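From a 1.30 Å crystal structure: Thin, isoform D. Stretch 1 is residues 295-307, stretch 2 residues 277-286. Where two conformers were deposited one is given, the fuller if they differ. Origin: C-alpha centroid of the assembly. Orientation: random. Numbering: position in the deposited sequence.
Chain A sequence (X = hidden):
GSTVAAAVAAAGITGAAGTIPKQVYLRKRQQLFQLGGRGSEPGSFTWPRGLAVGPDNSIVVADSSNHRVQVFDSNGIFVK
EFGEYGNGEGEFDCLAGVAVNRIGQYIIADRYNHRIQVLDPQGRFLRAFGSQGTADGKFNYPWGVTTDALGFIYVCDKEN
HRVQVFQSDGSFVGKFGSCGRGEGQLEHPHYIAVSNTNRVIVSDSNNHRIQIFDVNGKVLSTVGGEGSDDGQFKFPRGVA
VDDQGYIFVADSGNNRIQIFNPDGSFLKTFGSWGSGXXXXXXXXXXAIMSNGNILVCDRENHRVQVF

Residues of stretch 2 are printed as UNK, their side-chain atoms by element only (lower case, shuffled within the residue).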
# COMPACT_ATOMS: atom_id res chain seq x y z
N LEU A 295 -1.65 -7.56 7.77
CA LEU A 295 -0.20 -7.45 7.65
C LEU A 295 0.16 -5.97 7.67
O LEU A 295 -0.47 -5.18 6.96
CB LEU A 295 0.30 -8.02 6.31
CG LEU A 295 -0.05 -9.39 5.78
CD1 LEU A 295 -1.50 -9.58 5.67
CD2 LEU A 295 0.61 -9.51 4.41
N VAL A 296 1.21 -5.63 8.40
CA VAL A 296 1.59 -4.24 8.64
C VAL A 296 3.11 -4.10 8.47
O VAL A 296 3.87 -4.87 9.07
CB VAL A 296 1.16 -3.87 10.09
CG1 VAL A 296 1.50 -2.46 10.44
CG2 VAL A 296 -0.35 -4.13 10.31
N CYS A 297 3.52 -3.18 7.65
CA CYS A 297 4.96 -2.87 7.55
C CYS A 297 5.38 -1.69 8.52
O CYS A 297 4.79 -0.54 8.64
CB CYS A 297 5.19 -2.36 6.16
SG CYS A 297 6.92 -1.95 6.06
N ASP A 298 6.26 -2.04 9.47
CA ASP A 298 6.74 -1.14 10.52
C ASP A 298 8.15 -0.74 10.09
O ASP A 298 9.13 -1.37 10.45
CB ASP A 298 6.70 -1.95 11.87
CG ASP A 298 7.02 -1.11 13.10
OD1 ASP A 298 7.05 0.13 13.01
OD2 ASP A 298 7.24 -1.74 14.16
N ARG A 299 8.22 0.30 9.23
CA ARG A 299 9.47 0.63 8.53
C ARG A 299 10.61 0.90 9.50
O ARG A 299 11.74 0.46 9.27
CB ARG A 299 9.25 1.86 7.65
CG ARG A 299 10.45 2.27 6.79
CD ARG A 299 10.41 3.77 6.41
NE ARG A 299 10.50 4.60 7.62
CZ ARG A 299 9.50 5.28 8.18
NH1 ARG A 299 8.30 5.32 7.62
NH2 ARG A 299 9.70 5.94 9.31
N GLU A 300 10.35 1.65 10.56
CA GLU A 300 11.40 2.07 11.49
C GLU A 300 11.97 0.90 12.29
O GLU A 300 13.13 0.95 12.73
CB GLU A 300 10.79 3.16 12.38
CG GLU A 300 11.72 4.19 12.93
CD GLU A 300 12.49 4.98 11.88
OE1 GLU A 300 13.70 5.14 12.10
OE2 GLU A 300 11.91 5.46 10.88
N ASN A 301 11.18 -0.15 12.50
CA ASN A 301 11.65 -1.38 13.13
C ASN A 301 12.02 -2.46 12.13
O ASN A 301 12.32 -3.59 12.52
CB ASN A 301 10.59 -1.90 14.10
CG ASN A 301 10.43 -1.02 15.31
OD1 ASN A 301 11.43 -0.64 15.94
ND2 ASN A 301 9.19 -0.67 15.64
N HIS A 302 12.01 -2.13 10.83
CA HIS A 302 12.49 -3.02 9.78
C HIS A 302 11.77 -4.36 9.81
O HIS A 302 12.39 -5.42 9.63
CB HIS A 302 14.00 -3.23 9.87
CG HIS A 302 14.77 -1.96 9.86
ND1 HIS A 302 15.04 -1.26 8.71
CD2 HIS A 302 15.34 -1.27 10.87
CE1 HIS A 302 15.75 -0.19 9.01
NE2 HIS A 302 15.94 -0.17 10.32
N ARG A 303 10.46 -4.34 10.03
CA ARG A 303 9.75 -5.59 10.21
C ARG A 303 8.34 -5.50 9.64
O ARG A 303 7.80 -4.41 9.41
CB ARG A 303 9.68 -6.02 11.68
CG ARG A 303 8.84 -5.07 12.55
CD ARG A 303 8.80 -5.53 14.01
NE ARG A 303 8.17 -4.52 14.85
CZ ARG A 303 8.02 -4.63 16.17
NH1 ARG A 303 8.39 -5.73 16.79
NH2 ARG A 303 7.48 -3.65 16.87
N VAL A 304 7.77 -6.67 9.42
CA VAL A 304 6.36 -6.86 9.09
C VAL A 304 5.75 -7.64 10.24
O VAL A 304 6.32 -8.64 10.68
CB VAL A 304 6.19 -7.62 7.76
CG1 VAL A 304 4.73 -8.00 7.57
CG2 VAL A 304 6.72 -6.76 6.60
N GLN A 305 4.62 -7.16 10.74
CA GLN A 305 3.87 -7.83 11.79
C GLN A 305 2.53 -8.27 11.25
O GLN A 305 1.91 -7.57 10.44
CB GLN A 305 3.67 -6.89 12.98
CG GLN A 305 4.97 -6.50 13.64
CD GLN A 305 4.93 -5.11 14.23
OE1 GLN A 305 5.11 -4.13 13.51
NE2 GLN A 305 4.69 -5.02 15.53
N VAL A 306 2.08 -9.45 11.69
CA VAL A 306 0.85 -10.07 11.22
C VAL A 306 -0.07 -10.25 12.41
O VAL A 306 0.35 -10.77 13.45
CB VAL A 306 1.15 -11.42 10.54
CG1 VAL A 306 -0.12 -12.03 9.94
CG2 VAL A 306 2.23 -11.23 9.47
N PHE A 307 -1.34 -9.83 12.26
CA PHE A 307 -2.31 -9.80 13.35
C PHE A 307 -3.59 -10.53 13.05
O PHE A 307 -4.19 -11.11 13.96
CB PHE A 307 -2.72 -8.36 13.66
CG PHE A 307 -1.61 -7.50 14.16
CD1 PHE A 307 -0.76 -6.85 13.28
CD2 PHE A 307 -1.39 -7.36 15.52
CE1 PHE A 307 0.28 -6.06 13.75
CE2 PHE A 307 -0.35 -6.58 15.99
CZ PHE A 307 0.48 -5.93 15.11
OXT PHE A 307 -4.09 -10.51 11.92
N UNK A 277 6.34 -6.24 20.98
CA UNK A 277 5.25 -6.95 20.33
C UNK A 277 4.02 -6.06 20.25
O UNK A 277 3.63 -5.39 21.21
c UNK A 277 5.65 -9.44 20.55
c UNK A 277 4.91 -8.23 21.09
o UNK A 277 6.59 -9.25 19.75
o UNK A 277 5.29 -10.57 20.94
N UNK A 278 3.43 -6.00 19.05
CA UNK A 278 2.18 -5.27 18.81
C UNK A 278 2.34 -3.76 18.96
O UNK A 278 1.35 -3.04 19.16
c UNK A 278 1.05 -5.82 19.68
o UNK A 278 1.03 -7.24 19.63
N UNK A 279 3.56 -3.27 18.86
CA UNK A 279 3.85 -1.85 18.87
C UNK A 279 4.49 -1.48 17.53
O UNK A 279 5.01 -2.34 16.81
c UNK A 279 4.80 -1.49 20.02
c UNK A 279 5.24 -1.63 22.50
c UNK A 279 4.26 -1.90 21.37
o UNK A 279 6.47 -1.72 22.30
o UNK A 279 4.77 -1.33 23.62
N UNK A 280 4.46 -0.19 17.21
CA UNK A 280 4.92 0.30 15.93
C UNK A 280 5.72 1.58 16.11
O UNK A 280 5.47 2.35 17.04
c UNK A 280 3.04 -1.64 14.35
c UNK A 280 3.74 0.68 15.03
c UNK A 280 0.78 -2.35 14.48
c UNK A 280 2.71 -0.40 14.86
c UNK A 280 2.08 -2.61 14.16
c UNK A 280 1.39 -0.15 15.17
c UNK A 280 0.43 -1.12 14.99
N UNK A 281 6.64 1.85 15.18
CA UNK A 281 7.34 3.14 15.18
C UNK A 281 7.24 3.94 13.89
O UNK A 281 7.44 5.16 13.94
c UNK A 281 8.82 2.98 15.55
c UNK A 281 10.60 2.72 18.95
c UNK A 281 10.47 2.86 17.46
c UNK A 281 9.02 2.79 17.04
n UNK A 281 12.01 2.82 19.39
N UNK A 282 7.03 3.32 12.75
CA UNK A 282 6.89 4.07 11.52
C UNK A 282 6.16 3.28 10.46
O UNK A 282 6.78 2.67 9.59
N UNK A 283 4.83 3.30 10.50
CA UNK A 283 4.03 2.44 9.64
C UNK A 283 4.08 2.89 8.18
O UNK A 283 4.06 4.09 7.87
c UNK A 283 2.68 0.37 11.43
c UNK A 283 2.28 1.84 11.43
c UNK A 283 0.80 2.00 11.81
c UNK A 283 2.58 2.49 10.08
N UNK A 284 4.09 1.90 7.29
CA UNK A 284 4.02 2.12 5.85
C UNK A 284 2.84 1.33 5.29
O UNK A 284 1.69 1.64 5.59
c UNK A 284 6.47 2.77 5.53
o UNK A 284 5.47 4.19 3.86
o UNK A 284 7.27 4.90 4.87
c UNK A 284 6.39 4.04 4.69
c UNK A 284 5.36 1.77 5.21
N UNK A 285 3.11 0.29 4.50
CA UNK A 285 2.04 -0.45 3.86
C UNK A 285 1.24 -1.32 4.82
O UNK A 285 1.69 -1.70 5.91
N UNK A 286 0.04 -1.67 4.38
CA UNK A 286 -0.85 -2.58 5.09
C UNK A 286 -1.52 -3.45 4.04
O UNK A 286 -1.70 -3.04 2.89
c UNK A 286 -2.82 -1.03 5.13
c UNK A 286 -2.62 -2.75 6.92
c UNK A 286 -1.87 -1.82 5.97
O HOH W 1 8.46 -7.72 18.99
O HOH W 2 5.92 6.20 8.70

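Position 277 has two side-chain carbons, the second carrying two oxygens. They reach stretch 1 through a water. This short carboxylate is Asp277. Water 1 lies 2.5 Å from Asp277 OD1 and makes a weak bond of 3.0 Å to Arg303 NH1.

Position 278 has one carbon and one oxygen, close to the Phe307 ring. This hydroxymethyl group is Ser278. Its OG lies near the ring edge, 3.9 Å from Phe307 CE2.

Position 279 has three carbons in a row, the third carrying two oxygens, and none touches stretch 1. It is Glu279. The side chain comes no nearer than 4.7 Å, from Glu279 CB to Arg303 NH2, and the backbone does the work. Gln305 NE2 donates to Glu279 O at 3.0 Å. Arg303 NH2 is 2.8 Å from the same Glu279 O.

Position 280 has one carbon, then a ring of six carbons that lies against Phe307, Val296 and Gln305. It is Phe280. Phe280 CZ meets Phe307 CZ at 3.6 Å, with the ring planes at 69°. Phe280 CE1 is 3.8 Å from Val296 CG1. Gln305 OE1 approaches the ring edge, 3.3 Å from Phe280 CD1.

Position 281 has four carbons in a row ending in nitrogen. The first packs on Glu300; the end leads away. It is Lys281. Its CB is 3.7 Å from Glu300 CB. Lys281 N donates to Asp298 OD1 at 2.8 Å.

Position 282 has no side-chain atoms; its backbone meets Asp298 and Arg299. It is Gly282. An ideal CB would lie 2.6 Å from Arg299 NH2, a clash. Gly282 N donates to Asp298 OD1 at 3.2 Å. Arg299 N donates to Gly282 O at 2.8 Å.

Position 283 has four carbons, forked at the second, and the fork reaches Val296. It is Leu283. Its CD2 packs tightly on Val296 CG1, at 3.2 Å. Water 2 lies 2.9 Å from Leu283 O and 2.8 Å from Arg299 NH1.

Position 284 has three carbons, the third carrying two oxygens that reach Arg299. It is Glu284. Its OE2 forms a salt bridge with Arg299 NH1 at 3.0 Å. Glu284 N donates to Cys297 O at 2.9 Å.

Position 285 lacks a side chain; its backbone meets Cys297. It is Gly285. Cys297 N donates to Gly285 O at 2.9 Å, nearly straight at 176°.

Position 286 has one carbon carrying two more, beside Val296. It is Val286. The two are a non-hydrogen-bonded pair on one face of the sheet, so Val286 CG2 lies 4.3 Å from Val296 CG2.

The contact joins antiparallel strands, 295-298 and 283-286. Val296 pairs with Val286 and Asp298 with Leu283; the register shifts by one between them, a beta bulge. Cys297 supplies both N and O to the ladder. At the end of strand 295-298, Asp298 OD1 accepts the amides of Lys281 and Gly282, just before strand 283-286. Asp298 OD2 accepts Asn301 ND2 at 2.7 Å and forms a salt bridge with Arg303 NE at 3.0 Å. One carboxylate thus ties the turn of stretch 1 to the loop of stretch 2. Apolar packing around Phe280 completes the contact, which buries 845 Å².

Stretch 2 277-286: DSEFKGLEGV
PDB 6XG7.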